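Local structure of glycosyl hydrolase family 2, TIM barrel domain protein (Faecalibacterium prausnitzii A2-165, 6ED2) at residues L42-W46 / I196-V200; E96-P102 / Y150-L156; G107-R113 / W201-K207; V125-V130 / T143-R149. The protein is a gut bacterial beta-glucuronidase of glycosyl hydrolase family 2, which probably removes glucuronic acid from glucuronide conjugates by hydrolysis. One frame throughout, in Å; residues are numbered along the deposited sequence.

In the fold
All four contacts lie in the beta-rich sugar-binding domain of the enzyme. From the N terminus, strand 38-51 leads off, and interaction 1 ties it to the chain entering strand 200-205, closing a loop with 149 residues between its segments. Within that span interaction 2 pairs strand 92-101 with strand 152-161, closing a loop of 47 residues, and interaction 4, joining the hairpin at 125-130 to the loop 143-149, closes one of 12 that lies within the loops of the other three. Interaction 3, which closes a loop of 87, pairs strand 109-114 with strand 200-205 and crosses both interaction 1 and interaction 2. Leu-42, Phe-99, Leu-112, Val-125, Leu-156 and Leu-202 knit the four into one apolar interior.

Interaction 1: L42-W46 / I196-V200; sequences LDGMW and IHRPV
Leu-42 and Val-200 face each other with CA atoms 5.4 Å apart, and the N-H of Leu-42 gives a nearly straight bond (168°) to the carbonyl O of Val-200, the donor standing above the carbonyl plane. This joins strand 38-51 to the start of strand 200-205, antiparallel neighbours in the beta sandwich of the family 2 sugar-binding domain. Next along, a side chain takes over from the backbone: with CG beside its own backbone N (chi1 -62°), the carboxylate of Asp-43 reaches across so that OD1 accepts the N-H of Val-200 at 3.0 Å through its syn lone pair. The other oxygen, OD2, lies 3.5 Å from CB of Pro-199, against the proline ring. An alanine in place of Asp-43 would leave the Val-200 N-H without this acceptor and is likely to let the Pro-199 to Val-200 backbone drift from the strand.

Val-200 sets its two methyls beside the CZ2-CH2 end of the Trp-46 indole; CG1 comes in at the ring edge near the plane, 4.1 Å from CH2, and also meets CD1 of Leu-42. Ile-196 brings CD1 to CZ3 of the same ring, the two side chains running at about a right angle. Tyr-95 and Thr-97 of strand 92-101 also pack against the tryptophan, while the guanidinium of Arg-198 is engaged elsewhere, in a salt bridge with Glu-323 and a hydrogen bond to Pro-358 O. The indole is fixed in rotation at its polar corner, where Trp-46 NE1 donates to the carbonyl O of Leu-42 at 2.9 Å, close to the ring plane.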
# COMPACT_ATOMS: atom_id res chain seq x y z
N LEU A 42 -23.76 31.43 7.88
CA LEU A 42 -22.53 32.11 8.24
C LEU A 42 -21.30 31.22 8.06
O LEU A 42 -20.23 31.56 8.58
CB LEU A 42 -22.60 32.62 9.68
CG LEU A 42 -23.75 33.56 10.08
CD1 LEU A 42 -23.59 33.98 11.52
CD2 LEU A 42 -23.79 34.80 9.20
N ASP A 43 -21.44 30.09 7.39
CA ASP A 43 -20.29 29.23 7.14
C ASP A 43 -19.30 29.97 6.25
O ASP A 43 -19.67 30.81 5.43
CB ASP A 43 -20.72 27.92 6.46
CG ASP A 43 -21.67 27.09 7.33
OD1 ASP A 43 -21.83 27.42 8.54
OD2 ASP A 43 -22.26 26.11 6.81
N GLY A 44 -18.03 29.64 6.40
CA GLY A 44 -17.03 30.21 5.55
C GLY A 44 -15.71 30.24 6.29
O GLY A 44 -15.48 29.43 7.18
N MET A 45 -14.85 31.16 5.88
CA MET A 45 -13.59 31.36 6.57
C MET A 45 -13.83 32.30 7.73
O MET A 45 -14.32 33.41 7.54
CB MET A 45 -12.51 31.93 5.64
CG MET A 45 -12.06 30.99 4.55
SD MET A 45 -11.34 29.43 5.13
CE MET A 45 -10.22 29.97 6.35
N TRP A 46 -13.52 31.84 8.94
CA TRP A 46 -13.55 32.67 10.13
C TRP A 46 -12.12 32.94 10.57
O TRP A 46 -11.16 32.44 9.97
CB TRP A 46 -14.33 31.99 11.27
CG TRP A 46 -15.82 31.78 11.06
CD1 TRP A 46 -16.47 31.55 9.88
CD2 TRP A 46 -16.82 31.74 12.08
NE1 TRP A 46 -17.82 31.36 10.10
CE2 TRP A 46 -18.06 31.48 11.45
CE3 TRP A 46 -16.79 31.89 13.47
CZ2 TRP A 46 -19.26 31.38 12.16
CZ3 TRP A 46 -18.00 31.78 14.18
CH2 TRP A 46 -19.21 31.53 13.52
N ILE A 196 -15.79 23.99 15.35
CA ILE A 196 -17.19 24.25 15.02
C ILE A 196 -17.54 23.35 13.85
O ILE A 196 -17.19 23.63 12.70
CB ILE A 196 -17.46 25.72 14.71
CG1 ILE A 196 -17.08 26.59 15.89
CG2 ILE A 196 -18.94 25.93 14.40
CD1 ILE A 196 -17.57 28.01 15.74
N HIS A 197 -18.24 22.26 14.15
CA HIS A 197 -18.38 21.14 13.24
C HIS A 197 -19.56 21.25 12.30
O HIS A 197 -19.65 20.46 11.35
CB HIS A 197 -18.53 19.84 14.05
CG HIS A 197 -17.27 19.42 14.75
ND1 HIS A 197 -17.28 18.63 15.88
CD2 HIS A 197 -15.97 19.67 14.47
CE1 HIS A 197 -16.03 18.42 16.26
NE2 HIS A 197 -15.22 19.03 15.42
N ARG A 198 -20.49 22.17 12.55
CA ARG A 198 -21.75 22.14 11.82
C ARG A 198 -22.14 23.55 11.41
O ARG A 198 -21.58 24.53 11.92
CB ARG A 198 -22.85 21.51 12.69
CG ARG A 198 -22.64 20.02 12.87
CD ARG A 198 -23.56 19.42 13.94
NE ARG A 198 -23.06 18.10 14.33
CZ ARG A 198 -23.62 17.31 15.25
NH1 ARG A 198 -24.73 17.69 15.89
NH2 ARG A 198 -23.06 16.14 15.52
N PRO A 199 -23.06 23.69 10.46
CA PRO A 199 -23.46 25.02 9.99
C PRO A 199 -23.91 25.95 11.11
O PRO A 199 -24.58 25.53 12.06
CB PRO A 199 -24.62 24.72 9.03
CG PRO A 199 -24.28 23.38 8.49
CD PRO A 199 -23.58 22.62 9.58
N VAL A 200 -23.51 27.21 10.98
CA VAL A 200 -23.91 28.32 11.84
C VAL A 200 -24.88 29.20 11.06
O VAL A 200 -24.72 29.38 9.84
CB VAL A 200 -22.68 29.13 12.30
CG1 VAL A 200 -23.08 30.35 13.16
CG2 VAL A 200 -21.66 28.21 13.02

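Interaction 2: E96-P102 / Y150-L156; sequences ETSFFVP and YNQFNKL
Thr-97 and Leu-156 exchange two backbone hydrogen bonds, as do Phe-99 and Asn-154, so that strands 96-101 and 152-156 form an antiparallel ladder in the jelly-roll-like sandwich of the sugar-binding domain. The shortest of these four is Asn-154 N to Phe-99 O, 2.7 Å. Further along, Val-101 N donates almost straight to Gln-152 O (167°), whereas the bond from Asn-151 N to Val-101 O is bent and weak.

The polar side chains are satisfied largely from outside the ladder. Asn-154 OD1 accepts from the N-H of Arg-149 and from ND2 of Asn-126, which fixes the rotation of the amide while its CB sits over one face of the Phe-99 ring, 3.8 Å from the centroid. OD1 of Asn-151 takes the N-H of Ala-103. Lys-155, bent at chi2 and chi3, forms a salt bridge from NZ to Glu-96 OE2 (3.4 Å) and another to Asp-64, and donates to the carbonyl O of Leu-63, while Glu-96 OE1 accepts from the N-H of Leu-65.

On the Ser-98 face, Phe-100 swings CG anti to its amide nitrogen (chi1 -171°) and turns its edge to the face of Phe-153 in a T-shaped stack, planes at 69°; its CZ lies 3.6 Å from Asn-151 OD1. A serine at Phe-100 would probably strip the Phe-153 face of its partner and open a gap beside Asn-151.

Arg-38 of the second subunit packs on Phe-100, and the opposite face of the ladder, with Phe-99 and Leu-156, lies against strands 38-51, 109-114 and 120-125.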
# COMPACT_ATOMS: atom_id res chain seq x y z
N GLU A 96 -13.96 33.74 15.46
CA GLU A 96 -14.45 35.10 15.31
C GLU A 96 -14.87 35.33 13.87
O GLU A 96 -14.18 34.92 12.94
CB GLU A 96 -13.38 36.12 15.72
CG GLU A 96 -13.86 37.58 15.70
CD GLU A 96 -12.71 38.59 15.64
OE1 GLU A 96 -11.99 38.74 16.65
OE2 GLU A 96 -12.53 39.23 14.59
N THR A 97 -16.02 35.96 13.69
CA THR A 97 -16.42 36.41 12.37
C THR A 97 -17.28 37.66 12.54
O THR A 97 -17.42 38.20 13.64
CB THR A 97 -17.12 35.30 11.59
OG1 THR A 97 -17.36 35.75 10.25
CG2 THR A 97 -18.45 34.88 12.24
N SER A 98 -17.82 38.14 11.43
CA SER A 98 -18.66 39.33 11.40
C SER A 98 -19.91 38.99 10.64
O SER A 98 -19.88 38.19 9.70
CB SER A 98 -17.98 40.53 10.72
OG SER A 98 -16.83 40.92 11.44
N PHE A 99 -21.02 39.59 11.04
CA PHE A 99 -22.25 39.36 10.30
C PHE A 99 -23.01 40.67 10.23
O PHE A 99 -22.91 41.53 11.11
CB PHE A 99 -23.13 38.26 10.93
CG PHE A 99 -23.59 38.55 12.34
CD1 PHE A 99 -24.84 39.12 12.58
CD2 PHE A 99 -22.80 38.23 13.43
CE1 PHE A 99 -25.27 39.38 13.89
CE2 PHE A 99 -23.23 38.48 14.74
CZ PHE A 99 -24.46 39.06 14.96
N PHE A 100 -23.74 40.82 9.14
CA PHE A 100 -24.47 42.04 8.88
C PHE A 100 -25.92 41.81 9.25
O PHE A 100 -26.50 40.78 8.87
CB PHE A 100 -24.37 42.44 7.41
CG PHE A 100 -24.92 43.81 7.13
CD1 PHE A 100 -24.15 44.94 7.37
CD2 PHE A 100 -26.22 43.97 6.67
CE1 PHE A 100 -24.66 46.20 7.12
CE2 PHE A 100 -26.74 45.23 6.42
CZ PHE A 100 -25.96 46.35 6.64
N VAL A 101 -26.50 42.76 9.96
CA VAL A 101 -27.92 42.72 10.28
C VAL A 101 -28.61 43.79 9.45
O VAL A 101 -28.35 44.98 9.66
CB VAL A 101 -28.18 42.92 11.77
CG1 VAL A 101 -29.68 42.97 12.04
CG2 VAL A 101 -27.50 41.82 12.59
N PRO A 102 -29.47 43.43 8.51
CA PRO A 102 -30.13 44.45 7.68
C PRO A 102 -31.00 45.38 8.52
O PRO A 102 -31.55 44.99 9.56
CB PRO A 102 -30.98 43.62 6.71
CG PRO A 102 -30.40 42.24 6.75
CD PRO A 102 -29.83 42.06 8.12
N TYR A 150 -28.20 47.61 13.93
CA TYR A 150 -28.98 47.35 12.73
C TYR A 150 -28.42 48.11 11.52
O TYR A 150 -27.93 49.23 11.65
CB TYR A 150 -30.45 47.71 12.98
CG TYR A 150 -31.10 46.71 13.91
CD1 TYR A 150 -31.86 45.64 13.42
CD2 TYR A 150 -30.92 46.80 15.29
CE1 TYR A 150 -32.43 44.71 14.27
CE2 TYR A 150 -31.49 45.87 16.15
CZ TYR A 150 -32.25 44.84 15.63
OH TYR A 150 -32.80 43.93 16.49
N ASN A 151 -28.48 47.46 10.36
CA ASN A 151 -27.81 47.92 9.13
C ASN A 151 -26.32 48.18 9.35
O ASN A 151 -25.74 49.09 8.76
CB ASN A 151 -28.50 49.14 8.52
CG ASN A 151 -28.54 49.07 7.00
OD1 ASN A 151 -29.11 48.13 6.41
ND2 ASN A 151 -27.93 50.06 6.34
N GLN A 152 -25.70 47.37 10.19
CA GLN A 152 -24.26 47.44 10.40
C GLN A 152 -23.71 46.03 10.54
O GLN A 152 -24.46 45.05 10.63
CB GLN A 152 -23.91 48.26 11.65
CG GLN A 152 -24.49 49.65 11.62
CD GLN A 152 -24.24 50.40 12.88
OE1 GLN A 152 -23.10 50.48 13.36
NE2 GLN A 152 -25.30 50.97 13.45
N PHE A 153 -22.38 45.95 10.55
CA PHE A 153 -21.71 44.70 10.85
C PHE A 153 -21.62 44.50 12.36
O PHE A 153 -21.57 45.46 13.14
CB PHE A 153 -20.33 44.67 10.20
CG PHE A 153 -20.38 44.37 8.73
CD1 PHE A 153 -20.57 43.07 8.28
CD2 PHE A 153 -20.27 45.40 7.80
CE1 PHE A 153 -20.64 42.78 6.92
CE2 PHE A 153 -20.35 45.13 6.43
CZ PHE A 153 -20.52 43.82 5.99
N ASN A 154 -21.61 43.24 12.77
CA ASN A 154 -21.57 42.85 14.16
C ASN A 154 -20.50 41.78 14.36
O ASN A 154 -20.32 40.92 13.50
CB ASN A 154 -22.94 42.33 14.60
CG ASN A 154 -24.00 43.42 14.57
OD1 ASN A 154 -24.24 44.08 15.58
ND2 ASN A 154 -24.62 43.63 13.41
N LYS A 155 -19.80 41.85 15.48
CA LYS A 155 -18.73 40.90 15.78
C LYS A 155 -19.29 39.69 16.53
O LYS A 155 -19.96 39.84 17.55
CB LYS A 155 -17.62 41.56 16.59
CG LYS A 155 -16.53 40.57 16.94
CD LYS A 155 -15.18 41.23 17.03
CE LYS A 155 -14.65 41.58 15.66
NZ LYS A 155 -13.37 42.32 15.78
N LEU A 156 -19.01 38.50 16.00
CA LEU A 156 -19.37 37.25 16.64
C LEU A 156 -18.09 36.58 17.10
O LEU A 156 -17.24 36.23 16.28
CB LEU A 156 -20.12 36.34 15.67
CG LEU A 156 -20.39 34.91 16.10
CD1 LEU A 156 -21.07 34.87 17.48
CD2 LEU A 156 -21.25 34.25 15.02

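Interaction 3: G107-R113 / W201-K207; sequences GWDIVLR and WLMALPK
Trp-108 carries its indole over Ala-204: with chi1 at an unusual -96°, the five-membered ring presents a face to the alanine methyl, whose CB stands 4.0 Å from the ring centroid in a CH-pi contact. CD1 reaches the backbone of Leu-205, 3.3 Å from its carbonyl carbon, and NE1 donates to the carbonyl O of Thr-36. On the sheet face opposite Ala-204 and Ile-110, Met-203 places CG beside its backbone N and then bends at chi3 (-69°), which curls CE to 3.6 Å from CB of Arg-113 and against CG1 of Val-111. Strands 109-113 and 201-205, which carry most of these groups, pair regularly and antiparallel in the family 2 sugar-binding sandwich, with Asp-109, Val-111 and Arg-113 each trading two backbone hydrogen bonds with Leu-205, Met-203 and Trp-201. On the Leu-112 side, CD1 of Leu-202 fits between CD2 of Leu-112, at 3.7 Å, and CG2 of Ile-110. Arg-113 is bent at both chi2 and chi3; its CG meets the Trp-201 edge at CD1, 3.7 Å away, while the guanidinium leads off to a salt bridge with Asp-141. A water donates to Gly-107 O and accepts from Lys-207 N, 3.0 Å away.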
# COMPACT_ATOMS: atom_id res chain seq x y z
N GLY A 107 -37.48 44.87 14.44
CA GLY A 107 -38.76 44.34 14.84
C GLY A 107 -38.85 42.82 14.85
O GLY A 107 -39.75 42.27 15.50
N TRP A 108 -37.97 42.14 14.14
CA TRP A 108 -37.85 40.70 14.23
C TRP A 108 -36.97 40.33 15.42
O TRP A 108 -36.14 41.13 15.88
CB TRP A 108 -37.19 40.14 12.98
CG TRP A 108 -38.03 39.61 11.89
CD1 TRP A 108 -38.48 38.33 11.76
CD2 TRP A 108 -38.43 40.30 10.70
NE1 TRP A 108 -39.18 38.19 10.58
CE2 TRP A 108 -39.15 39.38 9.91
CE3 TRP A 108 -38.27 41.60 10.24
CZ2 TRP A 108 -39.71 39.73 8.68
CZ3 TRP A 108 -38.83 41.95 9.02
CH2 TRP A 108 -39.54 41.01 8.25
N ASP A 109 -37.13 39.11 15.92
CA ASP A 109 -36.11 38.54 16.79
C ASP A 109 -34.89 38.14 15.97
O ASP A 109 -35.02 37.56 14.89
CB ASP A 109 -36.66 37.32 17.54
CG ASP A 109 -36.85 37.59 19.03
OD1 ASP A 109 -36.43 38.66 19.55
OD2 ASP A 109 -37.46 36.72 19.68
N ILE A 110 -33.71 38.44 16.50
CA ILE A 110 -32.44 38.14 15.84
C ILE A 110 -31.75 37.07 16.66
O ILE A 110 -31.37 37.31 17.82
CB ILE A 110 -31.53 39.37 15.71
CG1 ILE A 110 -32.32 40.62 15.30
CG2 ILE A 110 -30.43 39.08 14.69
CD1 ILE A 110 -33.04 40.48 13.98
N VAL A 111 -31.56 35.89 16.05
CA VAL A 111 -31.09 34.70 16.75
C VAL A 111 -29.99 34.03 15.94
O VAL A 111 -30.17 33.78 14.74
CB VAL A 111 -32.26 33.71 16.99
CG1 VAL A 111 -31.79 32.55 17.86
CG2 VAL A 111 -33.50 34.41 17.58
N LEU A 112 -28.89 33.68 16.61
CA LEU A 112 -27.83 32.84 16.05
C LEU A 112 -28.05 31.38 16.42
O LEU A 112 -28.31 31.07 17.58
CB LEU A 112 -26.47 33.29 16.56
CG LEU A 112 -26.07 34.71 16.16
CD1 LEU A 112 -24.90 35.17 17.00
CD2 LEU A 112 -25.75 34.74 14.66
N ARG A 113 -27.95 30.48 15.44
CA ARG A 113 -27.97 29.04 15.69
C ARG A 113 -26.60 28.44 15.41
O ARG A 113 -26.01 28.67 14.34
CB ARG A 113 -29.02 28.33 14.82
CG ARG A 113 -28.75 26.81 14.66
CD ARG A 113 -29.05 25.98 15.95
NE ARG A 113 -30.47 26.03 16.31
CZ ARG A 113 -31.40 25.17 15.89
NH1 ARG A 113 -31.09 24.17 15.07
NH2 ARG A 113 -32.67 25.32 16.29
N TRP A 201 -25.89 29.74 11.73
CA TRP A 201 -26.97 30.42 11.04
C TRP A 201 -27.34 31.72 11.74
O TRP A 201 -27.33 31.82 12.97
CB TRP A 201 -28.25 29.59 10.95
CG TRP A 201 -28.10 28.25 10.36
CD1 TRP A 201 -27.88 27.09 11.03
CD2 TRP A 201 -28.19 27.91 8.97
NE1 TRP A 201 -27.83 26.03 10.14
CE2 TRP A 201 -28.02 26.51 8.87
CE3 TRP A 201 -28.39 28.64 7.79
CZ2 TRP A 201 -28.05 25.82 7.65
CZ3 TRP A 201 -28.43 27.97 6.58
CH2 TRP A 201 -28.25 26.57 6.52
N LEU A 202 -27.71 32.69 10.92
CA LEU A 202 -28.26 33.95 11.38
C LEU A 202 -29.72 33.96 10.96
O LEU A 202 -30.04 33.74 9.78
CB LEU A 202 -27.50 35.15 10.79
CG LEU A 202 -28.04 36.56 11.06
CD1 LEU A 202 -27.87 36.94 12.51
CD2 LEU A 202 -27.37 37.59 10.15
N MET A 203 -30.61 34.18 11.93
CA MET A 203 -32.04 34.05 11.70
C MET A 203 -32.76 35.34 12.08
O MET A 203 -32.38 36.01 13.05
CB MET A 203 -32.61 32.88 12.51
CG MET A 203 -32.03 31.52 12.13
SD MET A 203 -32.63 30.16 13.17
CE MET A 203 -31.84 30.56 14.71
N ALA A 204 -33.80 35.68 11.33
CA ALA A 204 -34.78 36.67 11.75
C ALA A 204 -36.09 35.93 11.96
O ALA A 204 -36.60 35.30 11.02
CB ALA A 204 -34.92 37.80 10.72
N LEU A 205 -36.60 35.95 13.19
CA LEU A 205 -37.78 35.17 13.56
C LEU A 205 -38.84 36.07 14.18
O LEU A 205 -38.50 37.01 14.91
CB LEU A 205 -37.40 34.06 14.55
CG LEU A 205 -36.23 33.16 14.16
CD1 LEU A 205 -35.83 32.29 15.32
CD2 LEU A 205 -36.60 32.31 12.96
N PRO A 206 -40.11 35.81 13.93
CA PRO A 206 -41.16 36.57 14.62
C PRO A 206 -41.05 36.38 16.13
O PRO A 206 -40.65 35.31 16.61
CB PRO A 206 -42.47 35.98 14.07
CG PRO A 206 -42.09 35.17 12.87
CD PRO A 206 -40.67 34.71 13.12
N LYS A 207 -41.38 37.43 16.87
CA LYS A 207 -41.28 37.34 18.32
C LYS A 207 -42.25 36.32 18.90
O LYS A 207 -41.95 35.68 19.91
CB LYS A 207 -41.47 38.73 18.92
CG LYS A 207 -40.13 39.47 18.95
CD LYS A 207 -40.24 40.96 18.87
CE LYS A 207 -38.89 41.57 19.17
NZ LYS A 207 -39.03 43.03 19.34
O HOH W 1 -41.87 39.96 15.31

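Interaction 4: V125-V130 / T143-R149; sequences VNGVEV and TVTNIVR
Asn-126 and Ile-147 are brought together by similar first torsions: Asn-126 holds CG beside its backbone N (chi1 -58°), aiming the amide across the contact, and Ile-147 holds CG1 likewise (chi1 -51°), which leaves CG2 facing the hairpin. Asn-126 is the first of the two central residues of the type I' turn from Val-125 to Val-128, at the tip of a hairpin in the sugar-binding domain. Besides its bond to Asn-154, ND2 donates to the carbonyl O of Ile-147 at 3.2 Å, lying above that carbonyl plane; OD1 accepts from the N-H of Lys-155. The guanidinium of Arg-149 stacks on this amide with planes 19° apart, OD1 of Asn-126 lying 3.3 Å above the guanidinium plane, toward its rim, rather than hydrogen-bonded.

On the apolar side, Ile-147 wedges into the valines of the hairpin, with CG2 3.7 Å from CG2 of Val-128 and CG1 4.0 Å from CG1 of Val-130. Val-144 CG1 meets CG2 of Val-125 at 3.8 Å. The loop is thus held by branched apolar packing, while the Asn-126 amide, gripped at both ends, probably helps hold the hairpin tip and may ease the Arg-149 charge lying against it.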
# COMPACT_ATOMS: atom_id res chain seq x y z
N VAL A 125 -21.43 38.65 21.31
CA VAL A 125 -21.75 39.50 20.17
C VAL A 125 -21.43 40.94 20.56
O VAL A 125 -21.90 41.43 21.59
CB VAL A 125 -23.20 39.33 19.72
CG1 VAL A 125 -23.62 40.44 18.76
CG2 VAL A 125 -23.35 37.97 19.05
N ASN A 126 -20.58 41.60 19.77
CA ASN A 126 -20.09 42.94 20.08
C ASN A 126 -19.57 43.01 21.51
O ASN A 126 -19.85 43.95 22.25
CB ASN A 126 -21.17 43.99 19.85
CG ASN A 126 -21.68 43.98 18.42
OD1 ASN A 126 -20.90 43.76 17.48
ND2 ASN A 126 -22.99 44.17 18.25
N GLY A 127 -18.83 41.98 21.92
CA GLY A 127 -18.21 41.98 23.22
C GLY A 127 -19.09 41.57 24.39
O GLY A 127 -18.57 41.46 25.50
N VAL A 128 -20.39 41.34 24.20
CA VAL A 128 -21.26 40.99 25.32
C VAL A 128 -21.68 39.53 25.21
O VAL A 128 -22.09 39.06 24.14
CB VAL A 128 -22.48 41.94 25.43
CG1 VAL A 128 -22.28 43.23 24.62
CG2 VAL A 128 -23.78 41.27 25.09
N GLU A 129 -21.55 38.81 26.33
CA GLU A 129 -21.87 37.38 26.40
C GLU A 129 -23.36 37.16 26.27
O GLU A 129 -24.15 37.78 26.99
CB GLU A 129 -21.35 36.79 27.71
CG GLU A 129 -21.31 35.25 27.74
CD GLU A 129 -20.36 34.70 28.81
OE1 GLU A 129 -19.68 35.50 29.49
OE2 GLU A 129 -20.29 33.46 28.96
N VAL A 130 -23.76 36.26 25.36
CA VAL A 130 -25.17 36.09 25.01
C VAL A 130 -25.61 34.63 25.07
O VAL A 130 -26.80 34.33 24.91
CB VAL A 130 -25.47 36.66 23.60
CG1 VAL A 130 -25.44 38.18 23.60
CG2 VAL A 130 -24.51 36.07 22.57
N THR A 143 -29.94 34.52 21.38
CA THR A 143 -30.80 35.63 20.98
C THR A 143 -30.03 36.93 21.10
O THR A 143 -29.45 37.22 22.15
CB THR A 143 -32.06 35.67 21.85
OG1 THR A 143 -32.96 34.64 21.42
CG2 THR A 143 -32.77 37.02 21.72
N VAL A 144 -29.97 37.70 20.00
CA VAL A 144 -29.10 38.88 20.03
C VAL A 144 -29.88 40.11 19.58
O VAL A 144 -29.30 41.13 19.18
CB VAL A 144 -27.84 38.66 19.17
CG1 VAL A 144 -27.05 37.47 19.69
CG2 VAL A 144 -28.22 38.46 17.72
N THR A 145 -31.21 40.03 19.70
CA THR A 145 -32.11 41.08 19.24
C THR A 145 -31.72 42.46 19.76
O THR A 145 -31.70 43.43 19.00
CB THR A 145 -33.53 40.75 19.66
OG1 THR A 145 -33.89 39.48 19.11
CG2 THR A 145 -34.51 41.83 19.19
N ASN A 146 -31.43 42.57 21.05
CA ASN A 146 -31.13 43.86 21.65
C ASN A 146 -29.65 44.13 21.77
O ASN A 146 -29.28 45.10 22.43
CB ASN A 146 -31.78 43.98 23.03
CG ASN A 146 -33.27 43.81 22.96
OD1 ASN A 146 -33.85 43.03 23.71
ND2 ASN A 146 -33.91 44.52 22.04
N ILE A 147 -28.80 43.31 21.16
CA ILE A 147 -27.36 43.51 21.22
C ILE A 147 -26.79 43.97 19.88
O ILE A 147 -25.75 44.65 19.87
CB ILE A 147 -26.67 42.22 21.70
CG1 ILE A 147 -27.31 41.72 22.99
CG2 ILE A 147 -25.20 42.45 21.93
CD1 ILE A 147 -27.17 42.69 24.15
N VAL A 148 -27.41 43.64 18.77
CA VAL A 148 -26.86 43.93 17.46
C VAL A 148 -27.10 45.39 17.10
O VAL A 148 -28.06 46.03 17.57
CB VAL A 148 -27.46 43.00 16.38
CG1 VAL A 148 -26.95 41.58 16.57
CG2 VAL A 148 -28.98 43.06 16.43
N ARG A 149 -26.22 45.93 16.26
CA ARG A 149 -26.47 47.20 15.59
C ARG A 149 -27.10 46.91 14.24
O ARG A 149 -26.60 46.07 13.48
CB ARG A 149 -25.18 48.01 15.42
CG ARG A 149 -24.30 48.08 16.65
CD ARG A 149 -22.84 47.92 16.24
NE ARG A 149 -21.92 47.89 17.38
CZ ARG A 149 -20.70 47.35 17.34
NH1 ARG A 149 -19.92 47.37 18.43
NH2 ARG A 149 -20.26 46.77 16.22